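Local coordinates for protein ferritin, putative (PDB 5LS9) that probably takes up and stores iron inside a hollow shell of 24 subunits, as ferritins do, here humanized for cell-targeted delivery, at residues Leu12-Tyr24 with Phe62-Lys76. The protein carries 10 engineered substitutions. Numbering follows the deposited sequence.
Engineered in segment 62-76: Ile-70 (natural residue Val), Phe-71 (natural residue Lys), Gln-73 (natural residue Tyr), Asp-74 (natural residue Ala), Ile-75 (natural residue Val), Lys-76 (natural residue Glu). With MG (magnesium ion), chain M.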
ATOM      1  N   LEU F  12     -11.634  -1.791  59.721  1.00 88.19           N
ATOM      2  CA  LEU F  12     -11.388  -2.301  58.360  1.00 84.76           C
ATOM      3  C   LEU F  12     -11.025  -3.792  58.355  1.00 79.97           C
ATOM      4  O   LEU F  12     -11.407  -4.517  57.442  1.00 80.36           O
ATOM      5  CB  LEU F  12     -10.291  -1.488  57.656  1.00 83.49           C
ATOM      6  CG  LEU F  12     -10.594  -0.023  57.302  1.00 82.70           C
ATOM      7  CD1 LEU F  12      -9.323   0.674  56.833  1.00 82.21           C
ATOM      8  CD2 LEU F  12     -11.682   0.094  56.246  1.00 82.60           C
ATOM      9  N   ASN F  13     -10.280  -4.239  59.366  1.00 75.99           N
ATOM     10  CA  ASN F  13     -10.045  -5.671  59.573  1.00 74.50           C
ATOM     11  C   ASN F  13     -11.339  -6.450  59.761  1.00 77.25           C
ATOM     12  O   ASN F  13     -11.440  -7.612  59.348  1.00 73.49           O
ATOM     13  CB  ASN F  13      -9.159  -5.898  60.788  1.00 72.95           C
ATOM     14  CG  ASN F  13      -7.700  -5.691  60.481  1.00 72.75           C
ATOM     15  OD1 ASN F  13      -7.135  -6.384  59.645  1.00 73.11           O
ATOM     16  ND2 ASN F  13      -7.075  -4.751  61.166  1.00 72.57           N
ATOM     17  N   ARG F  14     -12.316  -5.810  60.403  1.00 82.59           N
ATOM     18  CA  ARG F  14     -13.654  -6.376  60.531  1.00 86.10           C
ATOM     19  C   ARG F  14     -14.311  -6.469  59.165  1.00 84.50           C
ATOM     20  O   ARG F  14     -14.827  -7.529  58.800  1.00 89.14           O
ATOM     21  CB  ARG F  14     -14.532  -5.547  61.479  1.00 92.66           C
ATOM     22  CG  ARG F  14     -14.278  -5.800  62.959  1.00 99.40           C
ATOM     23  CD  ARG F  14     -14.849  -7.144  63.397  1.00103.44           C
ATOM     24  NE  ARG F  14     -14.171  -7.664  64.583  1.00107.76           N
ATOM     25  CZ  ARG F  14     -14.184  -8.939  64.977  1.00109.32           C
ATOM     26  NH1 ARG F  14     -14.840  -9.868  64.283  1.00107.78           N
ATOM     27  NH2 ARG F  14     -13.528  -9.291  66.080  1.00110.25           N
ATOM     28  N   GLN F  15     -14.276  -5.370  58.407  1.00 79.59           N
ATOM     29  CA  GLN F  15     -14.893  -5.340  57.078  1.00 72.67           C
ATOM     30  C   GLN F  15     -14.244  -6.400  56.188  1.00 67.15           C
ATOM     31  O   GLN F  15     -14.945  -7.263  55.649  1.00 63.88           O
ATOM     32  CB  GLN F  15     -14.822  -3.933  56.461  1.00 71.37           C
ATOM     33  CG  GLN F  15     -15.510  -3.776  55.102  1.00 73.33           C
ATOM     34  CD  GLN F  15     -16.991  -4.152  55.104  1.00 75.13           C
ATOM     35  OE1 GLN F  15     -17.645  -4.190  56.154  1.00 77.63           O
ATOM     36  NE2 GLN F  15     -17.530  -4.423  53.915  1.00 73.25           N
ATOM     37  N   ILE F  16     -12.914  -6.373  56.087  1.00 62.13           N
ATOM     38  CA  ILE F  16     -12.170  -7.424  55.379  1.00 59.34           C
ATOM     39  C   ILE F  16     -12.699  -8.817  55.738  1.00 60.27           C
ATOM     40  O   ILE F  16     -12.966  -9.625  54.857  1.00 58.79           O
ATOM     41  CB  ILE F  16     -10.659  -7.396  55.688  1.00 56.42           C
ATOM     42  CG1 ILE F  16      -9.985  -6.192  55.047  1.00 54.12           C
ATOM     43  CG2 ILE F  16      -9.987  -8.640  55.124  1.00 59.31           C
ATOM     44  CD1 ILE F  16      -8.571  -5.958  55.526  1.00 53.64           C
ATOM     45  N   ASN F  17     -12.846  -9.093  57.034  1.00 63.54           N
ATOM     46  CA  ASN F  17     -13.384 -10.379  57.484  1.00 64.86           C
ATOM     47  C   ASN F  17     -14.832 -10.599  57.065  1.00 61.62           C
ATOM     48  O   ASN F  17     -15.207 -11.707  56.689  1.00 60.83           O
ATOM     49  CB  ASN F  17     -13.274 -10.526  59.000  1.00 67.70           C
ATOM     50  CG  ASN F  17     -13.461 -11.968  59.454  1.00 72.10           C
ATOM     51  OD1 ASN F  17     -12.629 -12.837  59.160  1.00 73.95           O
ATOM     52  ND2 ASN F  17     -14.555 -12.234  60.163  1.00 72.16           N
ATOM     53  N   ALA F  18     -15.632  -9.537  57.141  1.00 62.20           N
ATOM     54  CA  ALA F  18     -17.028  -9.559  56.684  1.00 63.35           C
ATOM     55  C   ALA F  18     -17.118  -9.812  55.180  1.00 63.83           C
ATOM     56  O   ALA F  18     -17.933 -10.614  54.705  1.00 58.46           O
ATOM     57  CB  ALA F  18     -17.706  -8.241  57.024  1.00 62.70           C
ATOM     58  N   GLU F  19     -16.267  -9.114  54.438  1.00 64.33           N
ATOM     59  CA  GLU F  19     -16.145  -9.334  53.009  1.00 65.05           C
ATOM     60  C   GLU F  19     -15.720 -10.778  52.737  1.00 62.02           C
ATOM     61  O   GLU F  19     -16.242 -11.414  51.817  1.00 61.85           O
ATOM     62  CB  GLU F  19     -15.147  -8.345  52.380  1.00 65.52           C
ATOM     63  CG  GLU F  19     -15.570  -6.876  52.420  1.00 66.25           C
ATOM     64  CD  GLU F  19     -16.688  -6.527  51.447  1.00 68.39           C
ATOM     65  OE1 GLU F  19     -17.279  -7.450  50.841  1.00 66.47           O
ATOM     66  OE2 GLU F  19     -16.977  -5.315  51.277  1.00 69.76           O
ATOM     67  N   ILE F  20     -14.789 -11.298  53.537  1.00 59.44           N
ATOM     68  CA  ILE F  20     -14.337 -12.689  53.373  1.00 60.69           C
ATOM     69  C   ILE F  20     -15.438 -13.692  53.769  1.00 61.42           C
ATOM     70  O   ILE F  20     -15.558 -14.755  53.154  1.00 58.26           O
ATOM     71  CB  ILE F  20     -12.993 -12.976  54.097  1.00 58.00           C
ATOM     72  CG1 ILE F  20     -11.850 -12.238  53.391  1.00 57.68           C
ATOM     73  CG2 ILE F  20     -12.658 -14.459  54.066  1.00 55.62           C
ATOM     74  CD1 ILE F  20     -10.568 -12.155  54.191  1.00 57.37           C
ATOM     75  N   TYR F  21     -16.257 -13.358  54.764  1.00 63.10           N
ATOM     76  CA  TYR F  21     -17.411 -14.203  55.058  1.00 64.81           C
ATOM     77  C   TYR F  21     -18.438 -14.140  53.913  1.00 64.41           C
ATOM     78  O   TYR F  21     -18.993 -15.166  53.517  1.00 59.93           O
ATOM     79  CB  TYR F  21     -18.063 -13.848  56.398  1.00 66.97           C
ATOM     80  CG  TYR F  21     -19.337 -14.638  56.631  1.00 68.92           C
ATOM     81  CD1 TYR F  21     -19.338 -16.034  56.558  1.00 67.03           C
ATOM     82  CD2 TYR F  21     -20.544 -13.995  56.887  1.00 70.58           C
ATOM     83  CE1 TYR F  21     -20.499 -16.764  56.741  1.00 66.68           C
ATOM     84  CE2 TYR F  21     -21.710 -14.721  57.083  1.00 71.61           C
ATOM     85  CZ  TYR F  21     -21.680 -16.103  57.007  1.00 69.12           C
ATOM     86  OH  TYR F  21     -22.830 -16.822  57.198  1.00 67.88           O
ATOM     87  N   SER F  22     -18.674 -12.941  53.380  1.00 66.08           N
ATOM     88  CA  SER F  22     -19.567 -12.768  52.230  1.00 64.26           C
ATOM     89  C   SER F  22     -19.145 -13.687  51.085  1.00 61.72           C
ATOM     90  O   SER F  22     -19.987 -14.331  50.470  1.00 66.00           O
ATOM     91  CB  SER F  22     -19.595 -11.304  51.764  1.00 65.14           C
ATOM     92  OG  SER F  22     -19.896 -10.420  52.839  1.00 64.56           O
ATOM     93  N   ALA F  23     -17.843 -13.767  50.820  1.00 58.58           N
ATOM     94  CA  ALA F  23     -17.310 -14.701  49.822  1.00 57.11           C
ATOM     95  C   ALA F  23     -17.624 -16.151  50.185  1.00 56.82           C
ATOM     96  O   ALA F  23     -18.183 -16.900  49.394  1.00 54.16           O
ATOM     97  CB  ALA F  23     -15.807 -14.516  49.682  1.00 57.07           C
ATOM     98  N   TYR F  24     -17.276 -16.539  51.402  1.00 59.54           N
ATOM     99  CA  TYR F  24     -17.549 -17.884  51.872  1.00 62.44           C
ATOM    100  C   TYR F  24     -19.055 -18.220  51.772  1.00 62.56           C
ATOM    101  O   TYR F  24     -19.424 -19.355  51.468  1.00 65.84           O
ATOM    102  CB  TYR F  24     -17.016 -18.057  53.305  1.00 66.67           C
ATOM    103  CG  TYR F  24     -16.573 -19.468  53.651  1.00 73.71           C
ATOM    104  CD1 TYR F  24     -15.677 -20.164  52.835  1.00 75.73           C
ATOM    105  CD2 TYR F  24     -17.037 -20.102  54.800  1.00 77.77           C
ATOM    106  CE1 TYR F  24     -15.275 -21.455  53.144  1.00 77.43           C
ATOM    107  CE2 TYR F  24     -16.637 -21.395  55.117  1.00 81.25           C
ATOM    108  CZ  TYR F  24     -15.756 -22.066  54.290  1.00 80.86           C
ATOM    109  OH  TYR F  24     -15.363 -23.349  54.612  1.00 82.87           O
ATOM    110  N   PHE F  62      -4.943  -1.815  50.949  1.00 66.23           N
ATOM    111  CA  PHE F  62      -5.091  -0.448  51.434  1.00 65.46           C
ATOM    112  C   PHE F  62      -4.544  -0.291  52.843  1.00 65.12           C
ATOM    113  O   PHE F  62      -3.679   0.548  53.084  1.00 69.84           O
ATOM    114  CB  PHE F  62      -6.550   0.008  51.402  1.00 65.08           C
ATOM    115  CG  PHE F  62      -6.732   1.436  51.834  1.00 65.73           C
ATOM    116  CD1 PHE F  62      -6.234   2.477  51.057  1.00 64.33           C
ATOM    117  CD2 PHE F  62      -7.365   1.739  53.026  1.00 65.41           C
ATOM    118  CE1 PHE F  62      -6.378   3.789  51.454  1.00 63.22           C
ATOM    119  CE2 PHE F  62      -7.514   3.056  53.427  1.00 66.04           C
ATOM    120  CZ  PHE F  62      -7.022   4.081  52.638  1.00 65.59           C
ATOM    121  N   VAL F  63      -5.038  -1.115  53.759  1.00 65.42           N
ATOM    122  CA  VAL F  63      -4.598  -1.097  55.161  1.00 65.07           C
ATOM    123  C   VAL F  63      -3.070  -1.078  55.275  1.00 67.47           C
ATOM    124  O   VAL F  63      -2.510  -0.255  56.011  1.00 72.07           O
ATOM    125  CB  VAL F  63      -5.157  -2.315  55.945  1.00 63.73           C
ATOM    126  CG1 VAL F  63      -4.500  -2.432  57.314  1.00 62.82           C
ATOM    127  CG2 VAL F  63      -6.671  -2.214  56.098  1.00 62.63           C
ATOM    128  N   SER F  64      -2.410  -1.977  54.545  1.00 66.19           N
ATOM    129  CA  SER F  64      -0.947  -2.079  54.580  1.00 67.31           C
ATOM    130  C   SER F  64      -0.250  -0.891  53.890  1.00 67.75           C
ATOM    131  O   SER F  64       0.887  -0.563  54.228  1.00 67.80           O
ATOM    132  CB  SER F  64      -0.468  -3.414  53.977  1.00 67.99           C
ATOM    133  OG  SER F  64      -0.098  -3.289  52.614  1.00 69.38           O
ATOM    134  N   GLU F  65      -0.910  -0.263  52.918  1.00 68.11           N
ATOM    135  CA  GLU F  65      -0.339   0.919  52.261  1.00 68.66           C
ATOM    136  C   GLU F  65      -0.221   2.071  53.257  1.00 70.19           C
ATOM    137  O   GLU F  65       0.799   2.772  53.287  1.00 69.71           O
ATOM    138  CB  GLU F  65      -1.173   1.345  51.042  1.00 68.36           C
ATOM    139  CG  GLU F  65      -0.453   2.308  50.095  1.00 67.51           C
ATOM    140  CD  GLU F  65      -1.330   2.815  48.950  1.00 66.76           C
ATOM    141  OE1 GLU F  65      -0.953   2.614  47.771  1.00 60.32           O
ATOM    142  OE2 GLU F  65      -2.394   3.421  49.225  1.00 65.82           O
ATOM    143  N   ARG F  66      -1.248   2.229  54.094  1.00 70.34           N
ATOM    144  CA  ARG F  66      -1.344   3.359  55.029  1.00 73.88           C
ATOM    145  C   ARG F  66      -0.507   3.211  56.316  1.00 78.37           C
ATOM    146  O   ARG F  66      -0.469   4.127  57.138  1.00 84.01           O
ATOM    147  CB  ARG F  66      -2.813   3.591  55.401  1.00 72.44           C
ATOM    148  CG  ARG F  66      -3.719   3.894  54.213  1.00 72.57           C
ATOM    149  CD  ARG F  66      -3.868   5.387  53.952  1.00 72.85           C
ATOM    150  NE  ARG F  66      -4.664   6.025  54.996  1.00 72.48           N
ATOM    151  CZ  ARG F  66      -4.361   7.162  55.612  1.00 77.02           C
ATOM    152  NH1 ARG F  66      -3.278   7.857  55.293  1.00 77.69           N
ATOM    153  NH2 ARG F  66      -5.167   7.625  56.557  1.00 82.87           N
ATOM    154  N   GLY F  67       0.162   2.072  56.486  1.00 78.90           N
ATOM    155  CA  GLY F  67       0.979   1.813  57.669  1.00 75.23           C
ATOM    156  C   GLY F  67       0.232   1.062  58.758  1.00 75.80           C
ATOM    157  O   GLY F  67       0.578   1.178  59.934  1.00 77.20           O
ATOM    158  N   GLY F  68      -0.781   0.286  58.372  1.00 74.89           N
ATOM    159  CA  GLY F  68      -1.573  -0.500  59.320  1.00 76.23           C
ATOM    160  C   GLY F  68      -1.378  -1.990  59.128  1.00 76.38           C
ATOM    161  O   GLY F  68      -1.150  -2.444  58.010  1.00 78.08           O
ATOM    162  N   ARG F  69      -1.473  -2.754  60.218  1.00 76.30           N
ATOM    163  CA  ARG F  69      -1.322  -4.216  60.167  1.00 76.99           C
ATOM    164  C   ARG F  69      -2.679  -4.895  60.013  1.00 77.62           C
ATOM    165  O   ARG F  69      -3.699  -4.362  60.445  1.00 83.12           O
ATOM    166  CB  ARG F  69      -0.610  -4.734  61.427  1.00 78.28           C
ATOM    167  CG  ARG F  69      -0.415  -6.249  61.510  1.00 77.34           C
ATOM    168  CD  ARG F  69       0.590  -6.771  60.491  1.00 77.89           C
ATOM    169  NE  ARG F  69       0.485  -8.220  60.273  1.00 78.18           N
ATOM    170  CZ  ARG F  69       1.144  -9.159  60.956  1.00 77.46           C
ATOM    171  NH1 ARG F  69       1.977  -8.841  61.943  1.00 78.94           N
ATOM    172  NH2 ARG F  69       0.960 -10.440  60.655  1.00 74.90           N
ATOM    173  N   ILE F  70      -2.672  -6.077  59.400  1.00 75.44           N
ATOM    174  CA  ILE F  70      -3.877  -6.841  59.098  1.00 72.18           C
ATOM    175  C   ILE F  70      -3.841  -8.172  59.842  1.00 69.27           C
ATOM    176  O   ILE F  70      -2.945  -8.979  59.611  1.00 73.05           O
ATOM    177  CB  ILE F  70      -3.942  -7.133  57.584  1.00 75.39           C
ATOM    178  CG1 ILE F  70      -3.889  -5.828  56.780  1.00 77.90           C
ATOM    179  CG2 ILE F  70      -5.197  -7.918  57.225  1.00 76.22           C
ATOM    180  CD1 ILE F  70      -2.993  -5.900  55.562  1.00 79.20           C
ATOM    181  N   PHE F  71      -4.814  -8.400  60.723  1.00 65.63           N
ATOM    182  CA  PHE F  71      -4.951  -9.681  61.431  1.00 64.98           C
ATOM    183  C   PHE F  71      -6.214 -10.401  60.939  1.00 64.36           C
ATOM    184  O   PHE F  71      -7.293  -9.798  60.872  1.00 61.34           O
ATOM    185  CB  PHE F  71      -5.035  -9.462  62.950  1.00 66.74           C
ATOM    186  CG  PHE F  71      -3.693  -9.336  63.646  1.00 66.40           C
ATOM    187  CD1 PHE F  71      -2.938  -8.181  63.542  1.00 66.50           C
ATOM    188  CD2 PHE F  71      -3.215 -10.355  64.455  1.00 68.52           C
ATOM    189  CE1 PHE F  71      -1.720  -8.056  64.199  1.00 65.40           C
ATOM    190  CE2 PHE F  71      -1.997 -10.234  65.111  1.00 68.58           C
ATOM    191  CZ  PHE F  71      -1.247  -9.085  64.980  1.00 65.63           C
ATOM    192  N   LEU F  72      -6.072 -11.687  60.612  1.00 64.30           N
ATOM    193  CA  LEU F  72      -7.141 -12.467  59.979  1.00 65.46           C
ATOM    194  C   LEU F  72      -7.854 -13.409  60.938  1.00 68.03           C
ATOM    195  O   LEU F  72      -7.357 -14.496  61.230  1.00 68.54           O
ATOM    196  CB  LEU F  72      -6.571 -13.302  58.833  1.00 64.81           C
ATOM    197  CG  LEU F  72      -6.078 -12.553  57.603  1.00 63.13           C
ATOM    198  CD1 LEU F  72      -5.410 -13.535  56.652  1.00 63.60           C
ATOM    199  CD2 LEU F  72      -7.219 -11.831  56.914  1.00 62.01           C
ATOM    200  N   GLN F  73      -9.039 -13.007  61.389  1.00 70.63           N
ATOM    201  CA  GLN F  73      -9.842 -13.814  62.316  1.00 70.82           C
ATOM    202  C   GLN F  73     -10.381 -15.077  61.657  1.00 72.06           C
ATOM    203  O   GLN F  73     -10.215 -15.282  60.458  1.00 72.21           O
ATOM    204  CB  GLN F  73     -11.006 -12.988  62.895  1.00 69.79           C
ATOM    205  CG  GLN F  73     -10.675 -12.273  64.196  1.00 68.32           C
ATOM    206  CD  GLN F  73      -9.585 -11.235  64.030  1.00 66.09           C
ATOM    207  OE1 GLN F  73      -9.710 -10.322  63.213  1.00 64.07           O
ATOM    208  NE2 GLN F  73      -8.512 -11.364  64.806  1.00 65.65           N
ATOM    209  N   ASP F  74     -11.017 -15.918  62.468  1.00 77.72           N
ATOM    210  CA  ASP F  74     -11.667 -17.138  61.992  1.00 85.52           C
ATOM    211  C   ASP F  74     -12.967 -16.846  61.224  1.00 88.92           C
ATOM    212  O   ASP F  74     -13.695 -15.897  61.544  1.00 87.54           O
ATOM    213  CB  ASP F  74     -11.963 -18.067  63.178  1.00 87.63           C
ATOM    214  CG  ASP F  74     -12.952 -17.465  64.165  1.00 88.51           C
ATOM    215  OD1 ASP F  74     -12.756 -16.294  64.569  1.00 86.69           O
ATOM    216  OD2 ASP F  74     -13.923 -18.162  64.533  1.00 90.56           O
ATOM    217  N   ILE F  75     -13.252 -17.674  60.220  1.00 91.95           N
ATOM    218  CA  ILE F  75     -14.457 -17.525  59.397  1.00 95.25           C
ATOM    219  C   ILE F  75     -15.555 -18.485  59.850  1.00 95.86           C
ATOM    220  O   ILE F  75     -15.313 -19.680  60.020  1.00 96.98           O
ATOM    221  CB  ILE F  75     -14.153 -17.757  57.900  1.00 93.70           C
ATOM    222  CG1 ILE F  75     -13.131 -16.730  57.396  1.00 92.37           C
ATOM    223  CG2 ILE F  75     -15.425 -17.699  57.059  1.00 92.88           C
ATOM    224  CD1 ILE F  75     -13.570 -15.282  57.480  1.00 91.45           C
ATOM    225  N   LYS F  76     -16.764 -17.947  60.002  1.00 97.13           N
ATOM    226  CA  LYS F  76     -17.908 -18.692  60.534  1.00 98.82           C
ATOM    227  C   LYS F  76     -18.521 -19.614  59.483  1.00 97.27           C
ATOM    228  O   LYS F  76     -18.523 -19.292  58.295  1.00 99.34           O
ATOM    229  CB  LYS F  76     -18.997 -17.726  61.003  1.00100.87           C
ATOM    230  CG  LYS F  76     -18.541 -16.607  61.927  1.00102.90           C
ATOM    231  CD  LYS F  76     -17.868 -17.134  63.179  1.00103.93           C
ATOM    232  CE  LYS F  76     -17.912 -16.105  64.295  1.00106.80           C
ATOM    233  NZ  LYS F  76     -17.727 -16.745  65.623  1.00109.90           N
TER
HETATM  234 MG    MG M 201     -18.616  -6.262  49.310  1.00 64.79          MG
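With CG anti to its carbonyl carbon (chi1 -81°), Asn-13 carries its amide from helix 6-35 onto the backbone of the extended loop that leaves helix 39-65, whereas Asn-17, with CG anti to its backbone N (chi1 -164°), lays its amide alongside the engineered Ile-75. Asn-13 OD1 accepts N of the engineered Phe-71 at 3.3 Å, the donor standing well above the carbonyl plane, and Asn-13 ND2 gives a nearly straight but weak bond to Arg-69 O at 3.5 Å. With an alanine in place of this asparagine, both backbone atoms are likely to lose these partners, and this part of the loop would be held less firmly. Farther along, Ile-75 crosses Ile-20 at about a right angle, its CD1 3.6 Å from Ile-20 CG2, while its CG2 meets Tyr-24 CD2 at 3.7 Å and lies at the edge of the Tyr-21 ring. Near the Schellman motif that ends helix 39-65 at Gly-67, Leu-12 CD1 packs on Val-63 CG2 at 4.0 Å. Glu-19, outside the contact, binds magnesium with Glu-52. Tyr-24 and the engineered Gln-73 exchange bonds with the second subunit. The ferritin crossover loop thus has a modest polar tie, supplemented by apolar packing.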